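Local structure of exotoxin A (Pseudomonas aeruginosa, 1IKP) at residues Gly204-Leu209 against Ser369-Val374; Pro241-His246 against Gly377-Pro382. The protein acts as an NAD-dependent ADP-ribosyltransferase toxin that modifies eukaryotic elongation factor 2 and so stops protein synthesis in the host cell. The protein carries 2 engineered substitutions. All blocks are in the same frame, centred on the assembly; numbering follows the deposited sequence. Where two conformers were deposited one is given.

Contact 1. Residues Gly204-Leu209 against Ser369-Val374; sequences GVYNYL and SLTCPV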
loop_
_atom_site.group_PDB
_atom_site.type_symbol
_atom_site.label_atom_id
_atom_site.label_comp_id
_atom_site.label_asym_id
_atom_site.label_seq_id
_atom_site.Cartn_x
_atom_site.Cartn_y
_atom_site.Cartn_z
ATOM N N GLY A 204 18.675 -9.103 -2.231
ATOM C CA GLY A 204 18.696 -9.492 -0.830
ATOM C C GLY A 204 18.072 -8.515 0.152
ATOM O O GLY A 204 17.739 -8.883 1.283
ATOM N N VAL A 205 17.892 -7.270 -0.270
ATOM C CA VAL A 205 17.320 -6.283 0.630
ATOM C C VAL A 205 15.853 -6.567 0.954
ATOM O O VAL A 205 15.441 -6.504 2.116
ATOM C CB VAL A 205 17.443 -4.847 0.045
ATOM C CG1 VAL A 205 16.747 -3.842 0.973
ATOM C CG2 VAL A 205 18.921 -4.476 -0.102
ATOM N N TYR A 206 15.068 -6.864 -0.072
ATOM C CA TYR A 206 13.656 -7.133 0.150
ATOM C C TYR A 206 13.496 -8.331 1.083
ATOM O O TYR A 206 12.765 -8.268 2.062
ATOM C CB TYR A 206 12.951 -7.390 -1.176
ATOM C CG TYR A 206 11.469 -7.617 -1.021
ATOM C CD1 TYR A 206 10.576 -6.545 -1.005
ATOM C CD2 TYR A 206 10.962 -8.901 -0.839
ATOM C CE1 TYR A 206 9.221 -6.750 -0.808
ATOM C CE2 TYR A 206 9.614 -9.116 -0.641
ATOM C CZ TYR A 206 8.747 -8.038 -0.624
ATOM O OH TYR A 206 7.410 -8.252 -0.409
ATOM N N ASN A 207 14.197 -9.422 0.795
ATOM C CA ASN A 207 14.078 -10.598 1.650
ATOM C C ASN A 207 14.365 -10.277 3.112
ATOM O O ASN A 207 13.633 -10.699 4.007
ATOM C CB ASN A 207 15.021 -11.707 1.192
ATOM C CG ASN A 207 14.931 -12.933 2.078
ATOM O OD1 ASN A 207 13.868 -13.552 2.199
ATOM N ND2 ASN A 207 16.040 -13.283 2.718
ATOM N N TYR A 208 15.439 -9.534 3.361
ATOM C CA TYR A 208 15.786 -9.188 4.727
ATOM C C TYR A 208 14.762 -8.287 5.424
ATOM O O TYR A 208 14.335 -8.580 6.545
ATOM C CB TYR A 208 17.171 -8.529 4.778
ATOM C CG TYR A 208 17.585 -8.101 6.168
ATOM C CD1 TYR A 208 17.757 -9.041 7.194
ATOM C CD2 TYR A 208 17.814 -6.760 6.465
ATOM C CE1 TYR A 208 18.151 -8.642 8.481
ATOM C CE2 TYR A 208 18.204 -6.353 7.741
ATOM C CZ TYR A 208 18.373 -7.294 8.741
ATOM O OH TYR A 208 18.783 -6.874 9.991
ATOM N N LEU A 209 14.369 -7.198 4.760
ATOM C CA LEU A 209 13.420 -6.248 5.344
ATOM C C LEU A 209 11.955 -6.675 5.397
ATOM O O LEU A 209 11.259 -6.311 6.339
ATOM C CB LEU A 209 13.510 -4.907 4.607
ATOM C CG LEU A 209 14.900 -4.270 4.606
ATOM C CD1 LEU A 209 14.877 -2.986 3.799
ATOM C CD2 LEU A 209 15.323 -3.988 6.032
ATOM N N SER A 369 3.339 4.357 2.797
ATOM C CA SER A 369 2.968 2.947 2.619
ATOM C C SER A 369 4.106 2.062 3.099
ATOM O O SER A 369 5.234 2.206 2.651
ATOM C CB SER A 369 2.663 2.682 1.146
ATOM O OG SER A 369 1.617 3.559 0.684
ATOM N N LEU A 370 3.790 1.134 3.990
ATOM C CA LEU A 370 4.791 0.271 4.596
ATOM C C LEU A 370 4.698 -1.168 4.133
ATOM O O LEU A 370 3.599 -1.711 3.971
ATOM C CB LEU A 370 4.619 0.304 6.103
ATOM C CG LEU A 370 4.531 1.693 6.733
ATOM C CD1 LEU A 370 4.227 1.544 8.218
ATOM C CD2 LEU A 370 5.858 2.439 6.530
ATOM N N THR A 371 5.850 -1.785 3.885
ATOM C CA THR A 371 5.921 -3.191 3.491
ATOM C C THR A 371 6.138 -3.904 4.829
ATOM O O THR A 371 7.258 -3.975 5.359
ATOM C CB THR A 371 7.109 -3.401 2.555
ATOM O OG1 THR A 371 6.866 -2.654 1.358
ATOM C CG2 THR A 371 7.269 -4.871 2.206
ATOM N N CYS A 372 5.071 -4.457 5.380
ATOM C CA CYS A 372 5.137 -5.024 6.718
ATOM C C CYS A 372 5.339 -6.513 6.861
ATOM O O CYS A 372 4.637 -7.277 6.239
ATOM C CB CYS A 372 3.835 -4.677 7.452
ATOM S SG CYS A 372 3.451 -2.892 7.521
ATOM N N PRO A 373 6.312 -6.926 7.693
ATOM C CA PRO A 373 6.554 -8.354 7.915
ATOM C C PRO A 373 5.336 -8.894 8.666
ATOM O O PRO A 373 4.839 -8.228 9.573
ATOM C CB PRO A 373 7.798 -8.360 8.801
ATOM C CG PRO A 373 8.522 -7.111 8.407
ATOM C CD PRO A 373 7.392 -6.106 8.269
ATOM N N VAL A 374 4.876 -10.091 8.310
ATOM C CA VAL A 374 3.704 -10.677 8.967
ATOM C C VAL A 374 3.922 -11.190 10.387
ATOM O O VAL A 374 2.970 -11.283 11.164
ATOM C CB VAL A 374 3.122 -11.859 8.158
ATOM C CG1 VAL A 374 2.701 -11.393 6.772
ATOM C CG2 VAL A 374 4.145 -12.984 8.058
HETATM O O HOH W 1 9.906 -4.293 4.639
#

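Contact 2. Residues Pro241-His246 against Gly377-Pro382; sequences PTVISH and GECAGP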
loop_
_atom_site.group_PDB
_atom_site.type_symbol
_atom_site.label_atom_id
_atom_site.label_comp_id
_atom_site.label_asym_id
_atom_site.label_seq_id
_atom_site.Cartn_x
_atom_site.Cartn_y
_atom_site.Cartn_z
ATOM N N PRO A 241 17.050 -2.903 10.185
ATOM C CA PRO A 241 15.813 -3.648 9.896
ATOM C C PRO A 241 14.552 -2.825 9.610
ATOM O O PRO A 241 13.451 -3.373 9.570
ATOM C CB PRO A 241 15.644 -4.525 11.135
ATOM C CG PRO A 241 17.049 -4.742 11.586
ATOM C CD PRO A 241 17.639 -3.366 11.452
ATOM N N THR A 242 14.712 -1.523 9.405
ATOM C CA THR A 242 13.584 -0.635 9.124
ATOM C C THR A 242 12.765 -1.137 7.930
ATOM O O THR A 242 13.311 -1.394 6.856
ATOM C CB THR A 242 14.086 0.781 8.811
ATOM O OG1 THR A 242 14.931 1.226 9.879
ATOM C CG2 THR A 242 12.921 1.744 8.656
ATOM N N VAL A 243 11.450 -1.257 8.092
ATOM C CA VAL A 243 10.652 -1.747 6.986
ATOM C C VAL A 243 10.737 -0.823 5.773
ATOM O O VAL A 243 10.952 0.398 5.893
ATOM C CB VAL A 243 9.163 -1.930 7.380
ATOM C CG1 VAL A 243 9.037 -2.955 8.511
ATOM C CG2 VAL A 243 8.561 -0.625 7.808
ATOM N N ILE A 244 10.601 -1.419 4.604
ATOM C CA ILE A 244 10.621 -0.652 3.367
ATOM C C ILE A 244 9.416 0.268 3.376
ATOM O O ILE A 244 8.307 -0.149 3.733
ATOM C CB ILE A 244 10.502 -1.569 2.144
ATOM C CG1 ILE A 244 11.712 -2.522 2.089
ATOM C CG2 ILE A 244 10.423 -0.757 0.870
ATOM C CD1 ILE A 244 11.483 -3.683 1.139
ATOM N N SER A 245 9.616 1.526 3.009
ATOM C CA SER A 245 8.470 2.424 2.937
ATOM C C SER A 245 8.477 3.246 1.679
ATOM O O SER A 245 9.501 3.443 1.060
ATOM C CB SER A 245 8.427 3.373 4.142
ATOM O OG SER A 245 9.430 4.397 4.054
ATOM N N HIS A 246 7.290 3.702 1.294
ATOM C CA HIS A 246 7.102 4.597 0.162
ATOM C C HIS A 246 6.467 5.864 0.755
ATOM O O HIS A 246 5.866 5.833 1.829
ATOM C CB HIS A 246 6.088 4.041 -0.839
ATOM C CG HIS A 246 6.655 3.129 -1.881
ATOM N ND1 HIS A 246 6.911 1.791 -1.649
ATOM C CD2 HIS A 246 6.952 3.349 -3.185
ATOM C CE1 HIS A 246 7.335 1.231 -2.769
ATOM N NE2 HIS A 246 7.368 2.148 -3.715
ATOM N N GLY A 377 5.997 -7.552 15.351
ATOM C CA GLY A 377 4.929 -6.991 16.155
ATOM C C GLY A 377 4.203 -5.998 15.273
ATOM O O GLY A 377 4.079 -6.234 14.068
ATOM N N GLU A 378 3.730 -4.896 15.842
ATOM C CA GLU A 378 3.029 -3.909 15.033
ATOM C C GLU A 378 3.990 -3.204 14.076
ATOM O O GLU A 378 5.170 -2.986 14.380
ATOM C CB GLU A 378 2.248 -2.921 15.915
ATOM C CG GLU A 378 0.898 -3.513 16.365
ATOM C CD GLU A 378 0.013 -2.552 17.138
ATOM O OE1 GLU A 378 -0.333 -1.478 16.604
ATOM O OE2 GLU A 378 -0.354 -2.888 18.285
ATOM N N CYS A 379 3.465 -2.882 12.902
ATOM C CA CYS A 379 4.238 -2.268 11.836
ATOM C C CYS A 379 4.241 -0.758 11.958
ATOM O O CYS A 379 3.221 -0.108 11.763
ATOM C CB CYS A 379 3.644 -2.700 10.504
ATOM S SG CYS A 379 4.665 -2.318 9.054
ATOM N N ALA A 380 5.399 -0.200 12.293
ATOM C CA ALA A 380 5.502 1.243 12.468
ATOM C C ALA A 380 6.274 1.892 11.338
ATOM O O ALA A 380 7.217 1.314 10.802
ATOM C CB ALA A 380 6.168 1.559 13.809
ATOM N N GLY A 381 5.858 3.101 10.985
ATOM C CA GLY A 381 6.536 3.812 9.924
ATOM C C GLY A 381 7.665 4.657 10.492
ATOM O O GLY A 381 7.934 4.621 11.704
ATOM N N PRO A 382 8.348 5.424 9.634
ATOM C CA PRO A 382 9.461 6.308 10.013
ATOM C C PRO A 382 9.010 7.339 11.039
ATOM O O PRO A 382 7.840 7.685 11.101
ATOM C CB PRO A 382 9.838 6.983 8.696
ATOM C CG PRO A 382 9.532 5.941 7.681
ATOM C CD PRO A 382 8.213 5.345 8.163
#

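Contact 1. Residues Gly204-Leu209 against Ser369-Val374
The Y206 ring meets the second segment through a single methyl group: T371 CG2 approaches ring atom CE1 obliquely to 4.1 Å, and the two side chains cross at about a right angle. K194, C197 and the side chain of I244 also touch this tyrosine, which is buried in the fold. Torsions on both sides account for the encounter. Y206 holds CG anti to its own amide nitrogen (chi1 -177°), which carries the ring out from helix 205-210 toward the strand, while T371 turns CG2, rather than OG1, into the position anti to N and offers it to the ring. The puckered ring of P373 is met at one corner, where its CG packs 3.5 Å from L209 O. The backbone of L209 therefore does the touching here; its side chain comes no nearer than CB, 6.4 Å from T371 O, and packs on M129 of strand 126-136. Between these two encounters lies a water molecule. It donates to T371 O at 2.8 Å and, more weakly, to L209 O at 3.0 Å, and the angle between the two oxygens at the water is close to 111°, near tetrahedral. No direct hydrogen bond links the segments, and together they bury 123 Å². The chemistry implies a modest, mixed junction: one methyl-to-ring contact, one ring carbon on a carbonyl oxygen, and two carbonyl oxygens, neither able to donate to the other, that are bridged by a water donating a hydrogen bond to each, the one to L209 O weak.

Contact 2. Residues Pro241-His246 against Gly377-Pro382
V243 packs its CG2 methyl against the carbonyl of A380 and the sulfur of C379, and buries more surface here than any other residue of the two segments. CG2 lies 3.8 Å from A380 O and 4.4 Å from C379 SG. The torsion explains the choice of branch: with chi1 at -61°, CG2 sits between the backbone N and carbonyl carbon, whereas CG1 lies anti to the carbonyl carbon. A second tight point forms where S245 OG comes to 3.9 Å from P382 CG, the serine oxygen being placed beside both backbone neighbours by a chi1 of 74°. This is a van der Waals approach to a ring carbon. Behind both points lies L370 of strand 367-371, touched by the side chains of S245, C379 and P382, which makes this the compact side of the contact. The other side is much looser. T242 and A380 are exposed: T242 CG2 stays 5.5 Å from P382 CG, and A380 CB 6.8 Å from V243 CG2. Further along, E378 packs on L539 and G377 O accepts a hydrogen bond from R563, so this end of the loop turns to a different part of the molecule. No hydrogen bond crosses the contact, and the buried area is only 169 Å². The arrangement is that of a disulfide-closed loop, joined by C372-C379, laid beside strand 245-248 and the residues leading into it. It belongs to the connection between the parallel strands 367-371 and 389-393, and is consistent with the small domain Ib of this toxin returning to pack on domain Ia.

How the contacts relate
From the N terminus the chain passes through 204-209, then 241-246, and only after the helix-rich region that follows does it reach 369-374 and 377-382. Contact 1 closes a loop of 159 intervening residues and contact 2 one of 130; because their segments alternate, the two closures cross rather than nest. They are also joined directly: the C372-C379 disulfide has one half in each contact, and strands 245-248 and 367-371 run antiparallel in one sheet, with a probable hydrogen bond from H246 N to S369 O. Y208 and L209 meet P241 and T242 as well. Together they tie helix 205-210 and strand 245-248 to strand 367-371 and its following loop, across the helices between 255 and 362.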